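Local atomic coordinates of putative alpha-N-acetylgalactosaminidase (Bacillus halodurans C-125, PDB entry 3CC1), a protein that probably hydrolyses terminal alpha-linked N-acetylgalactosamine from glycoconjugates, as a putative alpha-N-acetylgalactosaminidase with a TIM-barrel catalytic domain. Residues A[15-20]-A[272-277]; A[244-249]-A[293-298]. All coordinates share one frame; numbering follows the deposited sequence.

Interaction 1 of 2, residues A[15-20]-A[272-277]; sequences GWNSWD and CGMLPL. Unlike the reference sequence in segment 272-277: Gly273 (reference Asp).
Met274, a selenomethionine, carries most of this buried contact, reaching from the loop 272-277 to the point where strand 14-17 gives way to helix 19-22. Its chain leaves with CG anti to the carbonyl carbon, runs on nearly extended, and bends at the last torsion (chi3 -48°), so that SE and CE address different neighbours.

Van der Waals contact dominates. SE lies against the Asn17 amide, 3.2 Å from OD1, while the methyl CE sits 3.6 Å from Trp19 CD1, approaching the indole obliquely. CE also comes within 3.3 Å of Asp20 OD1, the carboxylate oxygen at the in-plane edge of the Trp19 ring. The other oxygen, Asp20 OD2, rests on the proline, 3.5 Å from Pro276 CA, and the two side chains run alongside each other, pointing the same way.

Within 15-20 one side-chain bond shapes the strand-to-helix junction. Asn17 has CG anti to the backbone N, and its OD1 accepts from Trp19 N, which lies in the plane of the amide, at 2.9 Å, capping the turn into the helix, while ND2 is held by Asp53. Trp19 NE1 is bound by Asp286, and Leu191 of a second subunit packs on the indole.

Strand 14-17 is the first strand of the TIM barrel, and the distant 272-277 loop lies against its C-terminal end, the end where such barrels carry their active sites.

Interaction 2 of 2, residues A[244-249]-A[293-298]; sequences WDDWSL and WTRFTK
An inverse gamma turn centred on Asp245 meets an ST turn at Thr294, where two loops each lead into a helix of the TIM-barrel domain. Arg295 spans the junction. Its CB touches both Asp245 OD2 and Asp245 O, the latter at 3.4 Å, and CG and CD pass along OD2, with CG at 3.3 Å. The chain then bends at chi3 (85°) and returns the guanidinium to the backbone of the other loop. There NH1 donates to Asp245 O at 2.8 Å, almost in the guanidinium plane and on a carbonyl lone pair, and also reaches Asp246 OD2 at 3.2 Å in a salt bridge, NH1 standing out of the plane of that carboxylate. NH2 comes no nearer than 4.0 Å to Asp246 OD2.

The Asp245 carboxylate, salt-bridged through OD1 to Arg292, offers the anti lone pair of OD2 to Arg295 N at 2.8 Å. Phe296 lays one ring face on Asp245 CA, a CH-pi contact 3.7 Å from the centroid, with CZ near Trp244 O. An alanine at Phe296 would remove that ring and would probably loosen the packing against the Asp245 backbone at the inverse gamma turn. Asp246, meanwhile, caps helix 247-262: its OD1 accepts from both Ser248 N, at 2.9 Å, and Ser248 OG.

In the fold
Interactions 1 and 2 adjoin, their centres 13 Å apart, and their segments alternate along the chain. The main joint is Pro276: Pro276 O lies 2.7 Å from Thr294 OG1, a probable hydrogen bond, and Pro276 CG packs 3.4 Å from Asp245 N. Asp20 O comes to 3.4 Å from Trp244 CH2. Asp286 ties the two from outside, its OD2 accepting from NE1 of both Trp19 and Trp244. The centre of interaction 1 is about 7 Å from the chain centre, that of interaction 2 about 17 Å. The strand end in interaction 1 probably faces the active site, as usual in TIM barrels; an imidazole, probably from the crystallisation liquor, lies about 3 Å from the Trp19 side chain.

Interaction 1 of 2, residues A[15-20]-A[272-277]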
loop_
_atom_site.group_PDB
_atom_site.type_symbol
_atom_site.label_atom_id
_atom_site.label_comp_id
_atom_site.label_asym_id
_atom_site.label_seq_id
_atom_site.Cartn_x
_atom_site.Cartn_y
_atom_site.Cartn_z
ATOM N N GLY A 15 -30.582 1.003 16.024
ATOM C CA GLY A 15 -31.517 2.091 15.903
ATOM C C GLY A 15 -31.517 2.758 14.563
ATOM O O GLY A 15 -31.142 2.166 13.571
ATOM N N TRP A 16 -32.033 3.984 14.562
ATOM C CA TRP A 16 -32.183 4.821 13.393
ATOM C C TRP A 16 -31.532 6.159 13.733
ATOM O O TRP A 16 -31.627 6.654 14.849
ATOM C CB TRP A 16 -33.675 5.005 13.053
ATOM C CG TRP A 16 -34.015 6.082 12.034
ATOM C CD1 TRP A 16 -34.071 5.939 10.681
ATOM C CD2 TRP A 16 -34.357 7.464 12.299
ATOM N NE1 TRP A 16 -34.351 7.146 10.085
ATOM C CE2 TRP A 16 -34.577 8.083 11.055
ATOM C CE3 TRP A 16 -34.452 8.240 13.464
ATOM C CZ2 TRP A 16 -34.946 9.412 10.942
ATOM C CZ3 TRP A 16 -34.845 9.580 13.343
ATOM C CH2 TRP A 16 -35.085 10.137 12.100
ATOM N N ASN A 17 -30.852 6.719 12.753
ATOM C CA ASN A 17 -30.223 8.028 12.863
ATOM C C ASN A 17 -30.651 8.909 11.667
ATOM O O ASN A 17 -30.706 8.447 10.543
ATOM C CB ASN A 17 -28.706 7.830 12.968
ATOM C CG ASN A 17 -27.919 9.130 13.016
ATOM O OD1 ASN A 17 -27.936 9.911 12.070
ATOM N ND2 ASN A 17 -27.223 9.361 14.120
ATOM N N SER A 18 -30.962 10.172 11.954
ATOM C CA SER A 18 -31.573 11.117 11.007
ATOM C C SER A 18 -30.626 11.611 9.904
ATOM O O SER A 18 -31.093 12.228 8.960
ATOM C CB SER A 18 -32.103 12.346 11.747
ATOM O OG SER A 18 -31.069 13.110 12.332
ATOM N N TRP A 19 -29.331 11.320 10.008
ATOM C CA TRP A 19 -28.332 11.969 9.148
ATOM C C TRP A 19 -28.406 11.619 7.658
ATOM O O TRP A 19 -28.396 12.512 6.811
ATOM C CB TRP A 19 -26.901 11.728 9.649
ATOM C CG TRP A 19 -25.924 12.480 8.818
ATOM C CD1 TRP A 19 -25.170 11.974 7.805
ATOM C CD2 TRP A 19 -25.587 13.877 8.899
ATOM N NE1 TRP A 19 -24.402 12.960 7.248
ATOM C CE2 TRP A 19 -24.627 14.133 7.895
ATOM C CE3 TRP A 19 -25.997 14.932 9.710
ATOM C CZ2 TRP A 19 -24.096 15.402 7.666
ATOM C CZ3 TRP A 19 -25.461 16.187 9.500
ATOM C CH2 TRP A 19 -24.528 16.418 8.484
ATOM N N ASP A 20 -28.465 10.335 7.328
ATOM C CA ASP A 20 -28.359 9.934 5.903
ATOM C C ASP A 20 -29.601 10.350 5.076
ATOM O O ASP A 20 -29.515 10.502 3.862
ATOM C CB ASP A 20 -28.130 8.431 5.737
ATOM C CG ASP A 20 -26.716 7.970 6.068
ATOM O OD1 ASP A 20 -25.838 8.760 6.506
ATOM O OD2 ASP A 20 -26.481 6.743 5.873
ATOM N N CYS A 272 -18.585 1.087 12.093
ATOM C CA CYS A 272 -18.308 0.984 10.662
ATOM C C CYS A 272 -19.071 2.010 9.845
ATOM O O CYS A 272 -18.803 2.216 8.666
ATOM C CB CYS A 272 -18.620 -0.420 10.153
ATOM S SG CYS A 272 -17.476 -1.641 10.851
ATOM N N GLY A 273 -20.016 2.664 10.497
ATOM C CA GLY A 273 -20.801 3.673 9.865
ATOM C C GLY A 273 -22.296 3.409 9.862
ATOM O O GLY A 273 -22.773 2.290 10.011
HETATM N N MSE A 274 -23.051 4.469 9.645
HETATM C CA MSE A 274 -24.494 4.332 9.567
HETATM C C MSE A 274 -24.848 3.568 8.284
HETATM O O MSE A 274 -24.066 3.547 7.324
HETATM C CB MSE A 274 -25.142 5.702 9.686
HETATM C CG MSE A 274 -25.004 6.312 11.158
HETATM SE SE MSE A 274 -25.447 8.127 11.044
HETATM C CE MSE A 274 -24.461 8.885 9.550
ATOM N N LEU A 275 -25.976 2.865 8.312
ATOM C CA LEU A 275 -26.422 2.041 7.159
ATOM C C LEU A 275 -27.165 2.861 6.094
ATOM O O LEU A 275 -28.304 3.270 6.325
ATOM C CB LEU A 275 -27.311 0.879 7.629
ATOM C CG LEU A 275 -26.826 0.159 8.901
ATOM C CD1 LEU A 275 -27.918 -0.837 9.431
ATOM C CD2 LEU A 275 -25.447 -0.517 8.626
ATOM N N PRO A 276 -26.506 3.132 4.925
ATOM C CA PRO A 276 -27.187 3.888 3.895
ATOM C C PRO A 276 -28.034 2.956 3.046
ATOM O O PRO A 276 -27.652 2.538 1.947
ATOM C CB PRO A 276 -26.052 4.506 3.095
ATOM C CG PRO A 276 -24.913 3.525 3.204
ATOM C CD PRO A 276 -25.147 2.735 4.496
ATOM N N LEU A 277 -29.202 2.674 3.591
ATOM C CA LEU A 277 -30.155 1.769 2.999
ATOM C C LEU A 277 -31.479 2.460 2.756
ATOM O O LEU A 277 -31.807 3.470 3.392
ATOM C CB LEU A 277 -30.360 0.574 3.941
ATOM C CG LEU A 277 -29.205 -0.395 4.203
ATOM C CD1 LEU A 277 -29.589 -1.410 5.267
ATOM C CD2 LEU A 277 -28.736 -1.064 2.930
#

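Interaction 2 of 2, residues A[244-249]-A[293-298]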
loop_
_atom_site.group_PDB
_atom_site.type_symbol
_atom_site.label_atom_id
_atom_site.label_comp_id
_atom_site.label_asym_id
_atom_site.label_seq_id
_atom_site.Cartn_x
_atom_site.Cartn_y
_atom_site.Cartn_z
ATOM N N TRP A 244 -20.962 6.052 3.352
ATOM C CA TRP A 244 -22.109 6.247 2.478
ATOM C C TRP A 244 -22.259 5.096 1.471
ATOM O O TRP A 244 -21.422 4.181 1.396
ATOM C CB TRP A 244 -21.986 7.588 1.702
ATOM C CG TRP A 244 -22.457 8.789 2.413
ATOM C CD1 TRP A 244 -21.691 9.766 2.989
ATOM C CD2 TRP A 244 -23.815 9.184 2.620
ATOM N NE1 TRP A 244 -22.483 10.735 3.528
ATOM C CE2 TRP A 244 -23.793 10.404 3.321
ATOM C CE3 TRP A 244 -25.045 8.625 2.281
ATOM C CZ2 TRP A 244 -24.951 11.073 3.695
ATOM C CZ3 TRP A 244 -26.180 9.280 2.646
ATOM C CH2 TRP A 244 -26.127 10.525 3.327
ATOM N N ASP A 245 -23.332 5.179 0.686
ATOM C CA ASP A 245 -23.663 4.194 -0.393
ATOM C C ASP A 245 -22.767 4.354 -1.631
ATOM O O ASP A 245 -23.212 4.742 -2.733
ATOM C CB ASP A 245 -25.163 4.243 -0.769
ATOM C CG ASP A 245 -25.644 5.629 -1.157
ATOM O OD1 ASP A 245 -25.209 6.647 -0.553
ATOM O OD2 ASP A 245 -26.484 5.700 -2.057
ATOM N N ASP A 246 -21.481 4.113 -1.424
ATOM C CA ASP A 246 -20.535 4.022 -2.532
ATOM C C ASP A 246 -19.605 2.864 -2.304
ATOM O O ASP A 246 -19.081 2.678 -1.208
ATOM C CB ASP A 246 -19.717 5.300 -2.703
ATOM C CG ASP A 246 -18.882 5.284 -3.991
ATOM O OD1 ASP A 246 -17.720 4.796 -3.941
ATOM O OD2 ASP A 246 -19.374 5.786 -5.040
ATOM N N TRP A 247 -19.441 2.054 -3.335
ATOM C CA TRP A 247 -18.630 0.844 -3.196
ATOM C C TRP A 247 -17.212 1.148 -2.739
ATOM O O TRP A 247 -16.611 0.379 -2.002
ATOM C CB TRP A 247 -18.581 0.036 -4.489
ATOM C CG TRP A 247 -17.630 -1.114 -4.397
ATOM C CD1 TRP A 247 -16.467 -1.256 -5.062
ATOM C CD2 TRP A 247 -17.763 -2.276 -3.561
ATOM N NE1 TRP A 247 -15.869 -2.445 -4.715
ATOM C CE2 TRP A 247 -16.628 -3.080 -3.776
ATOM C CE3 TRP A 247 -18.718 -2.703 -2.653
ATOM C CZ2 TRP A 247 -16.437 -4.305 -3.132
ATOM C CZ3 TRP A 247 -18.519 -3.940 -2.011
ATOM C CH2 TRP A 247 -17.394 -4.705 -2.250
ATOM N N SER A 248 -16.648 2.269 -3.171
ATOM C CA SER A 248 -15.275 2.539 -2.816
ATOM C C SER A 248 -15.108 2.662 -1.296
ATOM O O SER A 248 -14.102 2.212 -0.727
ATOM C CB SER A 248 -14.738 3.807 -3.504
ATOM O OG SER A 248 -15.392 4.932 -2.941
ATOM N N LEU A 249 -16.113 3.202 -0.624
ATOM C CA LEU A 249 -16.074 3.280 0.847
ATOM C C LEU A 249 -16.291 1.915 1.512
ATOM O O LEU A 249 -15.683 1.591 2.548
ATOM C CB LEU A 249 -17.098 4.290 1.335
ATOM C CG LEU A 249 -16.915 5.724 0.772
ATOM C CD1 LEU A 249 -18.152 6.537 1.129
ATOM C CD2 LEU A 249 -15.660 6.307 1.364
ATOM N N TRP A 293 -32.955 6.232 -3.758
ATOM C CA TRP A 293 -32.792 4.912 -3.203
ATOM C C TRP A 293 -31.293 4.626 -3.124
ATOM O O TRP A 293 -30.514 5.091 -3.955
ATOM C CB TRP A 293 -33.440 3.852 -4.082
ATOM C CG TRP A 293 -33.772 2.655 -3.337
ATOM C CD1 TRP A 293 -33.135 1.417 -3.369
ATOM C CD2 TRP A 293 -34.850 2.528 -2.421
ATOM N NE1 TRP A 293 -33.784 0.538 -2.519
ATOM C CE2 TRP A 293 -34.832 1.202 -1.922
ATOM C CE3 TRP A 293 -35.828 3.399 -1.974
ATOM C CZ2 TRP A 293 -35.766 0.752 -0.990
ATOM C CZ3 TRP A 293 -36.766 2.937 -1.059
ATOM C CH2 TRP A 293 -36.719 1.651 -0.568
ATOM N N THR A 294 -30.903 3.870 -2.109
ATOM C CA THR A 294 -29.504 3.507 -1.935
ATOM C C THR A 294 -28.852 3.058 -3.221
ATOM O O THR A 294 -29.427 2.342 -3.994
ATOM C CB THR A 294 -29.299 2.437 -0.844
ATOM O OG1 THR A 294 -27.897 2.186 -0.714
ATOM C CG2 THR A 294 -30.015 1.152 -1.165
ATOM N N ARG A 295 -27.632 3.519 -3.445
ATOM C CA ARG A 295 -26.902 3.184 -4.646
ATOM C C ARG A 295 -26.303 1.781 -4.545
ATOM O O ARG A 295 -25.866 1.248 -5.538
ATOM C CB ARG A 295 -25.790 4.200 -4.925
ATOM C CG ARG A 295 -26.305 5.572 -5.303
ATOM C CD ARG A 295 -25.226 6.612 -5.115
ATOM N NE ARG A 295 -24.370 6.679 -6.290
ATOM C CZ ARG A 295 -23.134 6.179 -6.365
ATOM N NH1 ARG A 295 -22.524 5.566 -5.342
ATOM N NH2 ARG A 295 -22.486 6.301 -7.506
ATOM N N PHE A 296 -26.315 1.184 -3.356
ATOM C CA PHE A 296 -25.746 -0.154 -3.177
ATOM C C PHE A 296 -26.650 -1.178 -3.863
ATOM O O PHE A 296 -27.883 -1.125 -3.737
ATOM C CB PHE A 296 -25.619 -0.545 -1.738
ATOM C CG PHE A 296 -24.413 0.024 -1.029
ATOM C CD1 PHE A 296 -23.198 0.111 -1.639
ATOM C CD2 PHE A 296 -24.493 0.341 0.309
ATOM C CE1 PHE A 296 -22.072 0.589 -0.931
ATOM C CE2 PHE A 296 -23.391 0.823 1.010
ATOM C CZ PHE A 296 -22.183 0.941 0.378
ATOM N N THR A 297 -26.030 -2.106 -4.594
ATOM C CA THR A 297 -26.787 -3.195 -5.166
ATOM C C THR A 297 -27.205 -4.073 -3.996
ATOM O O THR A 297 -26.699 -3.933 -2.863
ATOM C CB THR A 297 -25.963 -4.039 -6.141
ATOM O OG1 THR A 297 -24.886 -4.651 -5.408
ATOM C CG2 THR A 297 -25.446 -3.196 -7.361
ATOM N N LYS A 298 -28.118 -4.992 -4.260
ATOM C CA LYS A 298 -28.539 -5.934 -3.217
ATOM C C LYS A 298 -27.374 -6.757 -2.679
ATOM O O LYS A 298 -27.257 -6.976 -1.477
ATOM C CB LYS A 298 -29.620 -6.861 -3.747
ATOM C CG LYS A 298 -30.975 -6.173 -3.867
ATOM C CD LYS A 298 -32.036 -7.100 -4.418
ATOM C CE LYS A 298 -33.382 -6.377 -4.391
ATOM N NZ LYS A 298 -34.418 -7.345 -4.854
#